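Local coordinates for pentalenene synthase (Streptomyces chartreusis NRRL 3882, PDB 6Q4S) that cyclises farnesyl diphosphate, with magnesium as cofactor, to an alpha-eudesmol, probably the 7-epi form, by loss of diphosphate and 1,10-ring closure, at the interface of chains A and B. Coordinates in Å, arbitrary orientation; residue numbers count along the deposited sequence, not the author numbering. Chains: chain A/B, Pentalenene synthase.

Contact 1: the interface of chains A and B. Residues chain A 91-92, 95, 99, 158; chain B 100, 114-115.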
ATOM      1  N   ALA A  91       4.874  18.243  14.652  1.00 47.36           N
ATOM      2  CA  ALA A  91       3.889  17.276  14.194  1.00 47.61           C
ATOM      3  C   ALA A  91       3.689  17.290  12.647  1.00 42.83           C
ATOM      4  O   ALA A  91       3.644  16.217  12.041  1.00 44.17           O
ATOM      5  CB  ALA A  91       2.582  17.432  14.947  1.00 45.45           C
ATOM      6  N   ASP A  92       3.730  18.466  12.017  1.00 36.35           N
ATOM      7  CA  ASP A  92       3.726  18.606  10.550  1.00 46.17           C
ATOM      8  C   ASP A  92       5.001  18.082   9.869  1.00 42.11           C
ATOM      9  O   ASP A  92       4.927  17.464   8.813  1.00 37.13           O
ATOM     10  CB  ASP A  92       3.537  20.055  10.079  1.00 47.46           C
ATOM     11  CG  ASP A  92       2.154  20.631  10.370  1.00 51.71           C
ATOM     12  OD1 ASP A  92       1.189  19.903  10.744  1.00 52.96           O
ATOM     13  OD2 ASP A  92       2.038  21.866  10.192  1.00 58.50           O
ATOM     14  N   ALA A  95       4.726  14.230   9.950  1.00 35.53           N
ATOM     15  CA  ALA A  95       3.813  13.721   8.953  1.00 37.46           C
ATOM     16  C   ALA A  95       4.430  13.718   7.633  1.00 32.82           C
ATOM     17  O   ALA A  95       4.200  12.794   6.855  1.00 37.22           O
ATOM     18  CB  ALA A  95       2.517  14.552   8.887  1.00 38.63           C
ATOM     19  N   ARG A  99       5.252  10.228   5.576  1.00 31.76           N
ATOM     20  CA  ARG A  99       4.695   9.990   4.220  1.00 31.32           C
ATOM     21  C   ARG A  99       5.740   9.666   3.191  1.00 30.77           C
ATOM     22  O   ARG A  99       5.448   8.927   2.266  1.00 28.59           O
ATOM     23  CB  ARG A  99       3.849  11.190   3.772  1.00 34.44           C
ATOM     24  CG  ARG A  99       2.594  11.233   4.621  1.00 32.68           C
ATOM     25  CD  ARG A  99       1.630  12.367   4.351  1.00 34.77           C
ATOM     26  NE  ARG A  99       0.454  12.246   5.231  1.00 32.98           N
ATOM     27  CZ  ARG A  99      -0.707  12.885   5.023  1.00 35.14           C
ATOM     28  NH1 ARG A  99      -0.846  13.705   3.981  1.00 35.66           N
ATOM     29  NH2 ARG A  99      -1.711  12.696   5.845  1.00 35.60           N
ATOM     30  N   ASP A 158      -0.187  13.531  16.447  1.00 37.34           N
ATOM     31  CA  ASP A 158      -1.118  14.677  16.420  1.00 41.34           C
ATOM     32  C   ASP A 158      -1.947  14.701  17.707  1.00 35.81           C
ATOM     33  O   ASP A 158      -2.210  15.774  18.221  1.00 41.02           O
ATOM     34  CB  ASP A 158      -2.054  14.683  15.186  1.00 44.07           C
ATOM     35  CG  ASP A 158      -1.340  15.021  13.881  1.00 51.99           C
ATOM     36  OD1 ASP A 158      -0.426  15.895  13.854  1.00 51.88           O
ATOM     37  OD2 ASP A 158      -1.718  14.405  12.835  1.00 59.98           O
TER
ATOM     38  N   GLU B 100      -1.625  12.678   0.489  1.00 27.95           N
ATOM     39  CA  GLU B 100      -2.870  12.558   1.271  1.00 26.90           C
ATOM     40  C   GLU B 100      -3.785  11.581   0.574  1.00 23.80           C
ATOM     41  O   GLU B 100      -4.342  10.682   1.203  1.00 30.02           O
ATOM     42  CB  GLU B 100      -3.573  13.945   1.468  1.00 30.85           C
ATOM     43  CG  GLU B 100      -4.811  13.875   2.332  1.00 28.96           C
ATOM     44  CD  GLU B 100      -4.495  13.569   3.779  1.00 31.14           C
ATOM     45  OE1 GLU B 100      -5.110  12.676   4.399  1.00 34.19           O
ATOM     46  OE2 GLU B 100      -3.609  14.258   4.338  1.00 30.07           O
ATOM     47  N   ARG B 114      -5.779  14.803   6.612  1.00 41.32           N
ATOM     48  CA  ARG B 114      -4.983  15.777   7.337  1.00 37.85           C
ATOM     49  C   ARG B 114      -4.821  17.070   6.543  1.00 37.46           C
ATOM     50  O   ARG B 114      -4.928  18.129   7.079  1.00 43.72           O
ATOM     51  CB  ARG B 114      -3.602  15.134   7.652  1.00 36.84           C
ATOM     52  CG  ARG B 114      -2.789  15.821   8.734  1.00 39.78           C
ATOM     53  CD  ARG B 114      -1.497  15.045   9.133  1.00 39.90           C
ATOM     54  NE  ARG B 114      -0.839  15.660  10.312  1.00 39.79           N
ATOM     55  CZ  ARG B 114      -0.211  16.838  10.331  1.00 42.63           C
ATOM     56  NH1 ARG B 114      -0.020  17.541   9.224  1.00 43.65           N
ATOM     57  NH2 ARG B 114       0.288  17.318  11.489  1.00 46.26           N
ATOM     58  N   VAL B 115      -4.463  16.949   5.282  1.00 36.22           N
ATOM     59  CA  VAL B 115      -4.528  18.006   4.258  1.00 42.40           C
ATOM     60  C   VAL B 115      -6.006  18.032   3.727  1.00 42.76           C
ATOM     61  O   VAL B 115      -6.416  17.110   3.037  1.00 37.50           O
ATOM     62  CB  VAL B 115      -3.548  17.639   3.132  1.00 39.22           C
ATOM     63  CG1 VAL B 115      -3.553  18.620   1.963  1.00 43.17           C
ATOM     64  CG2 VAL B 115      -2.133  17.560   3.686  1.00 45.84           C
TER
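This patch is a charged clasp in a two-fold symmetric, helix-lined interface between two copies of a terpene synthase. It ties a loop of one chain to helices 90-103 and 136-161 of the other. The assembly may be the biological dimer, but the structure alone does not show this. B:Arg114 hides more surface than any other residue of the patch, 112 Å². Its CG is anti to the backbone N (chi1 -163°), and the chain runs extended to NE, so the guanidinium lands between two carboxylates. A:Asp158 meets it tip to tip, with the two planes nearly coplanar. The grip is side-on and uses the syn lone pair of each oxygen. NH2 of B:Arg114 gives a fairly straight bond to OD1 of A:Asp158 at 2.9 Å. NE of B:Arg114 binds OD2 of A:Asp158 at 3.0 Å. The carboxylate of A:Asp92 stands perpendicular to the guanidinium and is held end-on through one oxygen. NH2 of B:Arg114 lies 2.8 Å from OD1 of A:Asp92, on its anti lone pair. NH1 of B:Arg114 reaches the same OD1 at 3.1 Å, from above the carboxylate plane. CB of A:Ala95 rests over one face of the guanidinium, towards its rim. An alanine in place of B:Arg114 would probably cost both salt bridges and leave the two aspartates repelling each other. Beside this, A:Arg99 extends across the interface and grips B:Glu100 end-on. NH1 of A:Arg99 is 2.8 Å from OE2 of B:Glu100, and NH2 of A:Arg99 is 2.9 Å from the same OE2. Both come from above the carboxylate plane, while OE2 stays in the guanidinium plane. The backbone N of B:Val115 also donates to OE2 of B:Glu100, at 3.0 Å. Three donors thus converge on one oxygen, which would tend to stabilise its negative charge. The bond from B:Val115 probably steadies the loop that bears B:Arg114.

Contact 2: the interface of chains A and B. Residues chain A 106, 139-141, 144, 148; chain B 106, 139-141, 144, 148.
Helix 136-161 of each chain meets its twin here, and the 3-10 turn 104-106 of each chain adds to the two-fold contact. The tight part is small and apolar. The CG2 methyl groups of A:Thr140 and B:Thr140 face each other 3.8 Å apart. Each methyl also presses on the partner helix, with CG2 of A:Thr140 3.6 Å from CB of B:Ala144. The short side chain of alanine probably lets the helices come close at this point. CG2 of each threonine is anti to its backbone N, which turns the methyl into the contact. OG1 lies beside the backbone N (chi1 -71°) and faces the arginine. There NH2 of B:Arg148 donates to the hydroxyl OG1 of A:Thr140 at 2.8 Å. The bond is fairly straight, 163° at the hydrogen, and OG1 lies close to the guanidinium plane. The two side chains cross at about a right angle. B:Arg148 reaches the hydroxyl with its chain extended from CG to NE. A:Arg148 and B:Thr140 repeat the bond. Further out, CD2 of A:Leu106 rests against the backbone of B:Ala144, 4.0 Å from its CA. The looser, watered side begins at the carbonyl of this leucine. Water 1 is 2.6 Å from O of A:Leu106. Water 1 is also 2.9 Å from O of B:Arg148, so it bridges two backbone carbonyls that have no direct bond to each other. Water 2 does the same at the twin position. The methyl centre, the paired arginine bonds and the water bridges together probably fix the register of the two helices and help hold the chains together in the deposited assembly.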
ATOM      1  N   LEU A 106       6.522   2.193  -2.475  1.00 29.48           N
ATOM      2  CA  LEU A 106       5.608   2.286  -3.628  1.00 30.42           C
ATOM      3  C   LEU A 106       6.287   2.857  -4.873  1.00 35.57           C
ATOM      4  O   LEU A 106       5.634   3.370  -5.772  1.00 34.07           O
ATOM      5  CB  LEU A 106       4.405   3.169  -3.212  1.00 30.80           C
ATOM      6  CG  LEU A 106       3.582   2.502  -2.086  1.00 29.25           C
ATOM      7  CD1 LEU A 106       2.548   3.500  -1.573  1.00 30.94           C
ATOM      8  CD2 LEU A 106       2.954   1.183  -2.523  1.00 33.39           C
ATOM      9  N   GLN A 139       5.562  -7.607  -1.515  1.00 27.62           N
ATOM     10  CA  GLN A 139       5.891  -6.200  -1.442  1.00 26.76           C
ATOM     11  C   GLN A 139       4.625  -5.342  -1.251  1.00 25.65           C
ATOM     12  O   GLN A 139       4.664  -4.351  -0.515  1.00 26.90           O
ATOM     13  CB  GLN A 139       6.661  -5.745  -2.693  1.00 27.59           C
ATOM     14  CG  GLN A 139       8.000  -6.395  -2.804  1.00 30.36           C
ATOM     15  CD  GLN A 139       8.724  -5.981  -4.080  1.00 36.62           C
ATOM     16  OE1 GLN A 139       8.848  -4.822  -4.328  1.00 37.62           O
ATOM     17  NE2 GLN A 139       9.211  -6.913  -4.835  1.00 37.29           N
ATOM     18  N   THR A 140       3.555  -5.713  -1.900  1.00 25.84           N
ATOM     19  CA  THR A 140       2.254  -5.010  -1.753  1.00 27.73           C
ATOM     20  C   THR A 140       1.696  -5.148  -0.349  1.00 28.19           C
ATOM     21  O   THR A 140       1.301  -4.177   0.251  1.00 27.39           O
ATOM     22  CB  THR A 140       1.255  -5.581  -2.741  1.00 31.32           C
ATOM     23  OG1 THR A 140       1.646  -5.160  -4.052  1.00 32.77           O
ATOM     24  CG2 THR A 140      -0.158  -5.144  -2.459  1.00 31.54           C
ATOM     25  N   ARG A 141       1.692  -6.380   0.150  1.00 29.41           N
ATOM     26  CA  ARG A 141       1.276  -6.658   1.499  1.00 28.71           C
ATOM     27  C   ARG A 141       2.120  -5.877   2.525  1.00 32.07           C
ATOM     28  O   ARG A 141       1.547  -5.234   3.408  1.00 25.46           O
ATOM     29  CB  ARG A 141       1.273  -8.170   1.759  1.00 30.35           C
ATOM     30  CG  ARG A 141       1.156  -8.552   3.232  1.00 32.81           C
ATOM     31  CD  ARG A 141       0.474  -9.900   3.445  1.00 32.05           C
ATOM     32  NE  ARG A 141       1.151 -11.003   2.767  1.00 37.97           N
ATOM     33  CZ  ARG A 141       2.285 -11.598   3.144  1.00 35.02           C
ATOM     34  NH1 ARG A 141       2.796 -12.595   2.371  1.00 39.90           N
ATOM     35  NH2 ARG A 141       2.946 -11.215   4.228  1.00 33.97           N
ATOM     36  N   ALA A 144       1.446  -2.025   2.382  1.00 26.97           N
ATOM     37  CA  ALA A 144       0.223  -1.531   3.033  1.00 29.07           C
ATOM     38  C   ALA A 144       0.345  -1.687   4.552  1.00 28.72           C
ATOM     39  O   ALA A 144      -0.049  -0.817   5.253  1.00 29.66           O
ATOM     40  CB  ALA A 144      -0.978  -2.288   2.501  1.00 26.69           C
ATOM     41  N   ARG A 148      -0.039   1.539   6.909  1.00 26.32           N
ATOM     42  CA  ARG A 148      -1.096   1.658   7.955  1.00 29.64           C
ATOM     43  C   ARG A 148      -0.459   2.016   9.319  1.00 31.62           C
ATOM     44  O   ARG A 148      -0.936   2.898  10.023  1.00 29.13           O
ATOM     45  CB  ARG A 148      -1.904   0.366   8.082  1.00 29.23           C
ATOM     46  CG  ARG A 148      -2.781   0.037   6.885  1.00 28.71           C
ATOM     47  CD  ARG A 148      -3.629  -1.192   7.112  1.00 30.11           C
ATOM     48  NE  ARG A 148      -4.326  -1.499   5.809  1.00 29.47           N
ATOM     49  CZ  ARG A 148      -3.993  -2.445   4.970  1.00 27.27           C
ATOM     50  NH1 ARG A 148      -3.041  -3.327   5.316  1.00 31.07           N
ATOM     51  NH2 ARG A 148      -4.623  -2.525   3.794  1.00 29.85           N
TER
ATOM     52  N   LEU B 106      -5.098   3.910   3.491  1.00 29.48           N
ATOM     53  CA  LEU B 106      -4.319   3.240   4.548  1.00 30.42           C
ATOM     54  C   LEU B 106      -4.773   3.634   5.955  1.00 35.57           C
ATOM     55  O   LEU B 106      -4.029   3.510   6.918  1.00 34.07           O
ATOM     56  CB  LEU B 106      -2.826   3.598   4.339  1.00 30.80           C
ATOM     57  CG  LEU B 106      -2.293   3.025   3.007  1.00 29.25           C
ATOM     58  CD1 LEU B 106      -0.896   3.583   2.753  1.00 30.94           C
ATOM     59  CD2 LEU B 106      -2.328   1.500   2.970  1.00 33.39           C
ATOM     60  N   GLN B 139      -8.391  -4.520  -0.505  1.00 27.62           N
ATOM     61  CA  GLN B 139      -8.075  -3.162  -0.118  1.00 26.76           C
ATOM     62  C   GLN B 139      -6.553  -2.922  -0.126  1.00 25.65           C
ATOM     63  O   GLN B 139      -6.107  -1.838  -0.516  1.00 26.90           O
ATOM     64  CB  GLN B 139      -8.661  -2.829   1.265  1.00 27.59           C
ATOM     65  CG  GLN B 139     -10.154  -2.838   1.266  1.00 30.36           C
ATOM     66  CD  GLN B 139     -10.719  -2.567   2.656  1.00 36.62           C
ATOM     67  OE1 GLN B 139     -10.348  -1.607   3.257  1.00 37.62           O
ATOM     68  NE2 GLN B 139     -11.612  -3.380   3.120  1.00 37.29           N
ATOM     69  N   THR B 140      -5.797  -3.897   0.299  1.00 25.84           N
ATOM     70  CA  THR B 140      -4.313  -3.817   0.282  1.00 27.73           C
ATOM     71  C   THR B 140      -3.770  -3.743  -1.132  1.00 28.19           C
ATOM     72  O   THR B 140      -2.953  -2.904  -1.431  1.00 27.39           O
ATOM     73  CB  THR B 140      -3.732  -5.036   0.972  1.00 31.32           C
ATOM     74  OG1 THR B 140      -3.997  -4.914   2.374  1.00 32.77           O
ATOM     75  CG2 THR B 140      -2.252  -5.188   0.738  1.00 31.54           C
ATOM     76  N   ARG B 141      -4.261  -4.635  -1.986  1.00 29.41           N
ATOM     77  CA  ARG B 141      -3.911  -4.635  -3.380  1.00 28.71           C
ATOM     78  C   ARG B 141      -4.259  -3.293  -4.053  1.00 32.07           C
ATOM     79  O   ARG B 141      -3.403  -2.723  -4.733  1.00 25.46           O
ATOM     80  CB  ARG B 141      -4.541  -5.839  -4.093  1.00 30.35           C
ATOM     81  CG  ARG B 141      -4.495  -5.760  -5.616  1.00 32.81           C
ATOM     82  CD  ARG B 141      -4.447  -7.131  -6.282  1.00 32.05           C
ATOM     83  NE  ARG B 141      -5.580  -7.983  -5.930  1.00 37.97           N
ATOM     84  CZ  ARG B 141      -6.830  -7.883  -6.389  1.00 35.02           C
ATOM     85  NH1 ARG B 141      -7.775  -8.746  -5.926  1.00 39.90           N
ATOM     86  NH2 ARG B 141      -7.182  -6.940  -7.252  1.00 33.97           N
ATOM     87  N   ALA B 144      -2.002  -0.360  -2.779  1.00 26.97           N
ATOM     88  CA  ALA B 144      -0.643  -0.268  -3.332  1.00 29.07           C
ATOM     89  C   ALA B 144      -0.711   0.119  -4.813  1.00 28.72           C
ATOM     90  O   ALA B 144       0.069   0.903  -5.239  1.00 29.66           O
ATOM     91  CB  ALA B 144       0.073  -1.592  -3.147  1.00 26.69           C
ATOM     92  N   ARG B 148       1.195   3.415  -6.084  1.00 26.32           N
ATOM     93  CA  ARG B 148       2.272   3.383  -7.115  1.00 29.64           C
ATOM     94  C   ARG B 148       1.951   4.381  -8.253  1.00 31.62           C
ATOM     95  O   ARG B 148       2.811   5.140  -8.684  1.00 29.13           O
ATOM     96  CB  ARG B 148       2.451   1.978  -7.692  1.00 29.23           C
ATOM     97  CG  ARG B 148       3.011   0.952  -6.720  1.00 28.71           C
ATOM     98  CD  ARG B 148       3.261  -0.386  -7.374  1.00 30.11           C
ATOM     99  NE  ARG B 148       3.662  -1.347  -6.283  1.00 29.47           N
ATOM    100  CZ  ARG B 148       2.895  -2.265  -5.755  1.00 27.27           C
ATOM    101  NH1 ARG B 148       1.683  -2.497  -6.286  1.00 31.07           N
ATOM    102  NH2 ARG B 148       3.342  -2.967  -4.709  1.00 29.85           N
TER
HETATM  103  O   HOH W   1       5.500   4.185  -8.249  1.00 27.62           O
HETATM  104  O   HOH W   2      -3.735   3.381   9.509  1.00 27.62           O

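The C-alpha centres of contact 1 and contact 2 lie about 19 Å apart in one two-fold interface. Helix 136-161 of chain A serves both: A:Thr140, A:Ala144 and A:Arg148 belong to contact 2, and A:Asp158 further along belongs to contact 1. Helix 90-103 of contact 1 leads directly into the 3-10 turn 104-106 of contact 2. The two sites differ in character. Contact 2 joins like elements across the symmetry axis, whereas contact 1 is a charged site whose twin has the chains exchanged. Anchoring at separate points along the same helix would probably resist sliding and rocking of the two chains.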